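PDB 7AJ0: arylsulfatase from Pseudoalteromonas sp. MB47, which probably removes sulfate groups from the algal polysaccharide fucoidan as an exo-acting, calcium-binding hydrolase of the sulfatase family, assembled as a hexamer. Local coordinates for residues Leu114-Gly119 against Tyr506-Ile511; Ile271-Tyr276 against Glu330-Asp335; Thr347-Gly352 against Phe441-Thr446. One frame throughout, in Å; residues are numbered along the deposited sequence.

Contact 1: Leu114-Gly119 against Tyr506-Ile511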
# COMPACT_ATOMS: atom_id res chain seq x y z
N LEU A 114 -17.95 31.98 2.00
CA LEU A 114 -16.90 31.03 1.64
C LEU A 114 -15.75 31.78 0.99
O LEU A 114 -15.97 32.66 0.15
CB LEU A 114 -17.46 29.97 0.69
CG LEU A 114 -18.42 28.97 1.34
CD1 LEU A 114 -19.16 28.17 0.28
CD2 LEU A 114 -17.67 28.03 2.28
N PRO A 115 -14.50 31.47 1.35
CA PRO A 115 -13.38 32.30 0.87
C PRO A 115 -13.16 32.23 -0.64
O PRO A 115 -12.47 33.11 -1.18
CB PRO A 115 -12.17 31.75 1.63
CG PRO A 115 -12.58 30.40 2.12
CD PRO A 115 -14.06 30.44 2.31
N VAL A 116 -13.71 31.24 -1.33
CA VAL A 116 -13.56 31.22 -2.78
C VAL A 116 -14.30 32.40 -3.41
O VAL A 116 -13.92 32.88 -4.49
CB VAL A 116 -14.04 29.88 -3.36
CG1 VAL A 116 -15.55 29.72 -3.20
CG2 VAL A 116 -13.62 29.75 -4.81
N ARG A 117 -15.36 32.89 -2.76
CA ARG A 117 -16.07 34.05 -3.28
C ARG A 117 -15.27 35.32 -3.09
O ARG A 117 -15.24 36.19 -3.97
CB ARG A 117 -17.43 34.19 -2.60
CG ARG A 117 -18.32 32.96 -2.66
CD ARG A 117 -19.73 33.29 -2.21
NE ARG A 117 -20.55 32.10 -1.99
CZ ARG A 117 -21.26 31.50 -2.94
NH1 ARG A 117 -21.25 31.95 -4.18
NH2 ARG A 117 -21.98 30.43 -2.64
N SER A 118 -14.60 35.45 -1.94
CA SER A 118 -13.90 36.69 -1.59
C SER A 118 -12.49 36.75 -2.14
O SER A 118 -11.97 37.85 -2.35
CB SER A 118 -13.86 36.84 -0.07
OG SER A 118 -13.09 35.81 0.53
N GLY A 119 -11.86 35.61 -2.38
CA GLY A 119 -10.45 35.57 -2.72
C GLY A 119 -9.53 35.37 -1.54
O GLY A 119 -8.31 35.30 -1.73
N TYR A 506 -23.45 35.12 -9.12
CA TYR A 506 -22.71 36.06 -8.28
C TYR A 506 -21.23 35.76 -8.44
O TYR A 506 -20.67 34.90 -7.74
CB TYR A 506 -23.14 35.95 -6.82
CG TYR A 506 -24.59 36.31 -6.60
CD1 TYR A 506 -25.59 35.35 -6.69
CD2 TYR A 506 -24.96 37.62 -6.30
CE1 TYR A 506 -26.92 35.68 -6.49
CE2 TYR A 506 -26.28 37.96 -6.10
CZ TYR A 506 -27.26 36.98 -6.19
OH TYR A 506 -28.57 37.32 -5.99
N PRO A 507 -20.55 36.44 -9.37
CA PRO A 507 -19.17 36.06 -9.70
C PRO A 507 -18.25 36.10 -8.49
O PRO A 507 -18.36 36.98 -7.63
CB PRO A 507 -18.75 37.09 -10.75
CG PRO A 507 -20.03 37.60 -11.32
CD PRO A 507 -21.02 37.57 -10.19
N ASN A 508 -17.33 35.14 -8.43
CA ASN A 508 -16.30 35.14 -7.40
C ASN A 508 -15.27 36.23 -7.68
O ASN A 508 -15.12 36.71 -8.81
CB ASN A 508 -15.61 33.78 -7.33
CG ASN A 508 -16.54 32.67 -6.84
OD1 ASN A 508 -17.52 32.93 -6.15
ND2 ASN A 508 -16.21 31.43 -7.18
N THR A 509 -14.55 36.62 -6.63
CA THR A 509 -13.55 37.66 -6.74
C THR A 509 -12.23 37.09 -7.26
O THR A 509 -11.74 36.08 -6.76
CB THR A 509 -13.32 38.33 -5.39
OG1 THR A 509 -14.52 38.98 -4.96
CG2 THR A 509 -12.19 39.35 -5.47
N ASP A 510 -11.67 37.75 -8.28
CA ASP A 510 -10.34 37.44 -8.79
C ASP A 510 -9.41 38.57 -8.36
O ASP A 510 -9.55 39.71 -8.82
CB ASP A 510 -10.36 37.29 -10.31
CG ASP A 510 -9.02 36.84 -10.88
OD1 ASP A 510 -8.08 36.62 -10.09
OD2 ASP A 510 -8.92 36.71 -12.11
N ILE A 511 -8.47 38.26 -7.47
CA ILE A 511 -7.59 39.29 -6.93
C ILE A 511 -6.30 39.45 -7.74
O ILE A 511 -5.64 40.49 -7.63
CB ILE A 511 -7.25 39.01 -5.46
CG1 ILE A 511 -6.41 37.74 -5.31
CG2 ILE A 511 -8.53 38.89 -4.64
CD1 ILE A 511 -5.83 37.54 -3.92
O HOH W 1 -19.72 34.20 -5.37
O HOH W 2 -17.49 38.16 -5.01
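The short, weakly bonded helix at about 115-118 meets the irregular tail that follows helix 489-505, the two backbones coming within 4.3 Å at the CA atoms of R117 and N508. R117 O, the polar centre, accepts a hydrogen bond from T509 N at 2.8 Å, the donor lying above the carbonyl plane, and one from T509 OG1 at 3.0 Å, which lies in that plane. One residue can supply both bonds because OG1 stands beside its own backbone N (chi1 -64°). N508 crosses the R117 side chain obliquely: N508 OD1 lies 3.4 Å from R117 CA, while CB rests against V116 O. N508 OD1 accepts a hydrogen bond from a water at 2.7 Å; that water also donates to Y506 O and accepts from R117 NH1 in the guanidinium plane. The extended arginine has its stronger partner in D401, a salt bridge through NH2, and NH1 also reaches T502 of helix 489-505. An alanine in place of N508 would remove the amide, and would probably leave the water with one acceptor fewer and R117 CA and CG less well packed. G119, with positive phi, lies against I511, and a beta carbon there would collide with I511 CG2. Thus the carbonyl of R117 is satisfied by two donors of one residue, and the C-terminal tail is hydrogen-bonded to helix 115-118, within the sulfatase family region.

Contact 2: Ile271-Tyr276 against Glu330-Asp335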
# COMPACT_ATOMS: atom_id res chain seq x y z
N ILE A 271 -3.63 26.57 19.54
CA ILE A 271 -2.46 25.74 19.77
C ILE A 271 -1.64 25.54 18.49
O ILE A 271 -1.18 24.44 18.19
CB ILE A 271 -2.88 24.35 20.32
CG1 ILE A 271 -3.87 23.66 19.37
CG2 ILE A 271 -3.51 24.49 21.70
CD1 ILE A 271 -4.15 22.23 19.72
N HIS A 272 -1.48 26.62 17.72
CA HIS A 272 -0.65 26.57 16.53
C HIS A 272 0.81 26.33 16.92
O HIS A 272 1.28 26.79 17.96
CB HIS A 272 -0.77 27.88 15.75
CG HIS A 272 -0.50 27.73 14.28
ND1 HIS A 272 0.75 27.47 13.77
CD2 HIS A 272 -1.33 27.82 13.22
CE1 HIS A 272 0.68 27.40 12.45
NE2 HIS A 272 -0.57 27.61 12.09
N ASN A 273 1.52 25.59 16.08
CA ASN A 273 2.95 25.38 16.30
C ASN A 273 3.71 26.66 15.97
O ASN A 273 3.27 27.47 15.15
CB ASN A 273 3.46 24.23 15.43
CG ASN A 273 3.74 24.66 14.00
OD1 ASN A 273 2.83 24.95 13.23
ND2 ASN A 273 5.02 24.68 13.64
N ASP A 274 4.85 26.86 16.63
CA ASP A 274 5.38 25.99 17.68
C ASP A 274 4.86 26.48 19.03
O ASP A 274 5.00 27.66 19.36
CB ASP A 274 6.90 26.00 17.65
CG ASP A 274 7.46 25.62 16.29
OD1 ASP A 274 7.14 24.51 15.81
OD2 ASP A 274 8.18 26.44 15.69
N ASN A 275 4.26 25.58 19.80
CA ASN A 275 3.61 25.96 21.04
C ASN A 275 4.63 26.23 22.13
O ASN A 275 5.51 25.40 22.41
CB ASN A 275 2.65 24.86 21.50
CG ASN A 275 1.31 24.94 20.81
OD1 ASN A 275 0.50 25.81 21.11
ND2 ASN A 275 1.07 24.02 19.88
N TYR A 276 4.52 27.40 22.76
CA TYR A 276 5.37 27.80 23.88
C TYR A 276 4.48 28.40 24.96
O TYR A 276 4.24 29.61 24.98
CB TYR A 276 6.45 28.77 23.43
CG TYR A 276 7.62 28.08 22.78
CD1 TYR A 276 8.68 27.60 23.54
CD2 TYR A 276 7.65 27.87 21.41
CE1 TYR A 276 9.74 26.95 22.95
CE2 TYR A 276 8.71 27.22 20.81
CZ TYR A 276 9.75 26.76 21.59
OH TYR A 276 10.81 26.12 21.00
N GLU A 330 -1.80 17.73 12.15
CA GLU A 330 -1.04 16.51 12.39
C GLU A 330 0.36 16.58 11.79
O GLU A 330 1.24 15.81 12.20
CB GLU A 330 -1.78 15.30 11.82
CG GLU A 330 -3.17 15.11 12.38
CD GLU A 330 -3.73 13.73 12.09
OE1 GLU A 330 -3.52 13.22 10.97
OE2 GLU A 330 -4.37 13.15 12.99
N ASP A 331 0.60 17.50 10.85
CA ASP A 331 1.90 17.54 10.18
C ASP A 331 3.02 17.95 11.13
O ASP A 331 4.18 17.60 10.90
CB ASP A 331 1.86 18.51 9.00
CG ASP A 331 0.97 18.02 7.88
OD1 ASP A 331 -0.27 18.07 8.04
OD2 ASP A 331 1.51 17.58 6.84
N THR A 332 2.70 18.71 12.18
CA THR A 332 3.70 19.17 13.14
C THR A 332 3.74 18.30 14.39
O THR A 332 4.21 18.75 15.44
CB THR A 332 3.44 20.63 13.52
OG1 THR A 332 2.11 20.79 14.03
CG2 THR A 332 3.63 21.53 12.31
N TRP A 333 3.25 17.07 14.30
CA TRP A 333 3.29 16.16 15.44
C TRP A 333 4.71 16.07 15.99
O TRP A 333 5.67 16.04 15.21
CB TRP A 333 2.79 14.77 15.00
CG TRP A 333 2.60 13.83 16.14
CD1 TRP A 333 1.44 13.61 16.83
CD2 TRP A 333 3.60 13.00 16.74
NE1 TRP A 333 1.66 12.69 17.83
CE2 TRP A 333 2.98 12.30 17.79
CE3 TRP A 333 4.96 12.78 16.49
CZ2 TRP A 333 3.67 11.40 18.59
CZ3 TRP A 333 5.64 11.88 17.29
CH2 TRP A 333 4.99 11.20 18.32
N PRO A 334 4.89 16.02 17.32
CA PRO A 334 3.89 15.90 18.38
C PRO A 334 3.32 17.23 18.89
O PRO A 334 2.67 17.25 19.93
CB PRO A 334 4.67 15.21 19.51
CG PRO A 334 6.05 15.75 19.35
CD PRO A 334 6.26 15.98 17.86
N ASP A 335 3.57 18.32 18.17
CA ASP A 335 2.97 19.61 18.50
C ASP A 335 1.62 19.74 17.78
O ASP A 335 1.40 20.61 16.94
CB ASP A 335 3.92 20.74 18.13
CG ASP A 335 3.62 22.02 18.89
OD1 ASP A 335 2.63 22.05 19.65
OD2 ASP A 335 4.38 23.00 18.72
O HOH W 3 -0.82 22.42 16.31
O HOH W 4 6.57 22.45 17.36
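Two loops that follow strands 262-267 and 318-324, the parallel strands flanking 53-59 in the mixed sheet of this alkaline-phosphatase-like fold, meet here near the calcium site; the N273 side chain is about 9 Å from the metal, and H272 touches the metal ligands D60 and D61. D335 reaches across with CG anti to its backbone N (chi1 -158°), and N275 grips both its oxygens. N275 N donates to the syn lone pair of D335 OD2 at 2.8 Å, nearly straight, while N275 ND2 meets D335 OD1 at 2.5 Å from above the carboxylate plane. N275 ND2 also donates to I271 O at 2.8 Å, which fixes the rotation of the amide. T332 CG2 packs on the N273 amide carbon CG at 3.6 Å, the two side chains crossing at about a right angle. D274, after a cis peptide, is held by Y195 through OD2; D274 OD1 lies 4.3 Å from D335 OD2, with one water donating to both. R193 of a neighbouring subunit makes a long, weak ion pair with D335. Two carboxylates so close would probably raise each other's proton affinity, an effect that the bridging water and the N275 donors are likely to offset.

Contact 3: Thr347-Gly352 against Phe441-Thr446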
# COMPACT_ATOMS: atom_id res chain seq x y z
N THR A 347 -7.28 19.21 4.75
CA THR A 347 -8.08 18.27 3.97
C THR A 347 -9.54 18.48 4.32
O THR A 347 -9.88 19.01 5.38
CB THR A 347 -7.68 16.81 4.23
OG1 THR A 347 -8.07 16.43 5.55
CG2 THR A 347 -6.18 16.62 4.07
N THR A 348 -10.41 18.04 3.41
CA THR A 348 -11.85 18.07 3.65
C THR A 348 -12.37 16.73 4.16
O THR A 348 -13.57 16.45 4.03
CB THR A 348 -12.60 18.49 2.39
OG1 THR A 348 -12.09 17.77 1.26
CG2 THR A 348 -12.44 19.99 2.16
N TRP A 349 -11.50 15.89 4.72
CA TRP A 349 -11.97 14.85 5.61
C TRP A 349 -12.60 15.50 6.83
O TRP A 349 -12.37 16.67 7.13
CB TRP A 349 -10.84 13.92 6.03
CG TRP A 349 -10.26 13.09 4.92
CD1 TRP A 349 -8.99 13.14 4.44
CD2 TRP A 349 -10.94 12.09 4.15
NE1 TRP A 349 -8.83 12.23 3.43
CE2 TRP A 349 -10.01 11.58 3.23
CE3 TRP A 349 -12.24 11.59 4.15
CZ2 TRP A 349 -10.35 10.58 2.31
CZ3 TRP A 349 -12.57 10.60 3.25
CH2 TRP A 349 -11.63 10.10 2.34
N GLU A 350 -13.41 14.73 7.56
CA GLU A 350 -14.07 15.29 8.73
C GLU A 350 -13.05 15.80 9.75
O GLU A 350 -13.32 16.79 10.45
CB GLU A 350 -14.99 14.24 9.36
CG GLU A 350 -16.19 13.91 8.50
CD GLU A 350 -17.13 15.08 8.35
OE1 GLU A 350 -17.64 15.57 9.38
OE2 GLU A 350 -17.34 15.53 7.20
N GLY A 351 -11.88 15.17 9.82
CA GLY A 351 -10.86 15.63 10.75
C GLY A 351 -10.44 17.06 10.53
O GLY A 351 -10.00 17.74 11.46
N GLY A 352 -10.56 17.55 9.30
CA GLY A 352 -10.11 18.89 8.98
C GLY A 352 -11.14 19.98 9.19
O GLY A 352 -10.77 21.13 9.46
N PHE A 441 -16.64 14.67 -3.86
CA PHE A 441 -16.39 14.72 -5.29
C PHE A 441 -14.91 14.80 -5.62
O PHE A 441 -14.52 14.47 -6.75
CB PHE A 441 -17.13 15.92 -5.90
CG PHE A 441 -18.61 15.92 -5.59
CD1 PHE A 441 -19.49 15.22 -6.40
CD2 PHE A 441 -19.10 16.60 -4.49
CE1 PHE A 441 -20.85 15.21 -6.11
CE2 PHE A 441 -20.45 16.59 -4.20
CZ PHE A 441 -21.33 15.90 -5.01
N LYS A 442 -14.09 15.23 -4.67
CA LYS A 442 -12.63 15.16 -4.77
C LYS A 442 -12.11 14.74 -3.40
O LYS A 442 -12.62 15.17 -2.37
CB LYS A 442 -12.03 16.49 -5.21
CG LYS A 442 -12.33 16.84 -6.66
CD LYS A 442 -11.76 18.19 -7.06
CE LYS A 442 -12.03 18.49 -8.53
NZ LYS A 442 -11.47 19.81 -8.94
N VAL A 443 -11.08 13.88 -3.40
CA VAL A 443 -10.64 13.19 -2.20
C VAL A 443 -9.16 13.47 -1.97
O VAL A 443 -8.35 13.35 -2.90
CB VAL A 443 -10.89 11.67 -2.32
CG1 VAL A 443 -10.07 10.91 -1.28
CG2 VAL A 443 -12.37 11.38 -2.16
N PHE A 444 -8.82 13.84 -0.74
CA PHE A 444 -7.43 13.96 -0.34
C PHE A 444 -6.87 12.58 -0.00
O PHE A 444 -7.48 11.82 0.76
CB PHE A 444 -7.29 14.88 0.87
CG PHE A 444 -7.53 16.33 0.56
CD1 PHE A 444 -8.81 16.86 0.57
CD2 PHE A 444 -6.47 17.17 0.27
CE1 PHE A 444 -9.03 18.19 0.29
CE2 PHE A 444 -6.68 18.51 -0.01
CZ PHE A 444 -7.96 19.02 -0.00
N ASN A 445 -5.71 12.26 -0.57
CA ASN A 445 -5.05 10.97 -0.35
C ASN A 445 -3.65 11.25 0.18
O ASN A 445 -2.88 11.96 -0.46
CB ASN A 445 -5.02 10.16 -1.64
CG ASN A 445 -4.85 8.68 -1.38
OD1 ASN A 445 -5.71 8.04 -0.77
ND2 ASN A 445 -3.75 8.11 -1.86
N THR A 446 -3.34 10.69 1.34
CA THR A 446 -2.13 11.04 2.08
C THR A 446 -1.09 9.94 1.93
O THR A 446 -1.37 8.77 2.20
CB THR A 446 -2.45 11.27 3.56
OG1 THR A 446 -3.53 12.21 3.67
CG2 THR A 446 -1.23 11.80 4.29
O HOH W 5 -12.83 15.62 0.33
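F444 is turned so that one face of its ring looks at T347 and its edge at T348. T347 CA sits over that face, 3.8 Å from the F444 ring centroid and only 11° off the normal, a CH-pi contact, and T347 CB approaches F444 CG at 3.7 Å; T347 OG1 is committed to G344 O. The next residue meets the ring at its edge instead: T348 OG1 comes to the rim of the phenyl group, in its plane, 3.2 Å from F444 CE1. With chi1 at 46°, this hydroxyl occupies the crowded position between the backbone N and the carbonyl carbon. T348 OG1 hydrogen-bonds T430 OG1 and lies 2.5 Å from a water that in turn donates to K442 O.

Residues 347-349 lead into the short helix 350-353, with W349 at its N-cap position, and from there into strand 354-360 of the large mixed sheet. Strand 442-446 pairs with 456-460 in a two-stranded antiparallel ribbon of the C-terminal part of the chain, so the contact joins that ribbon to the central sheet's connecting segment. Neighbouring subunits of the hexamer pack on the same strand, T463 of one against F444 and F457 of another against V443.

The indole of W349 reaches to the strand backbone. W349 NE1 makes a weak hydrogen bond to F444 O, 3.0 Å away near the ring plane but bent to 135° at the hydrogen. Further round the indole, W349 CZ2 touches V443 CG1 at 3.6 Å, the methyl approaching obliquely; CG1 is directed there by standing anti to the valine backbone N. R342 adds a cation-pi contact to the tryptophan, and W466 and F468 of strand 466-469 also pack against it.

How the contacts relate
Followed from the N terminus, the chain first lays down residues 114-119, then 271-276, which contact 2 soon joins to 330-335 after a short excursion through helix 290-311. Contact 3 opens next at 347-352 and closes at 441-446, after strand 354-360 and helix 377-387. Only then does helix 489-505 lead to 506-511, which closes contact 1 and so encloses the other two; contacts 2 and 3 stand in series and none cross. Contact 2 links loops of the central sheet near the metal, contact 3 brings in the C-terminal ribbon, and contact 1 ties the C-terminal tail to the short helix 115-118. Contacts 2 and 3 come within about 7 Å at their nearest atoms, without touching.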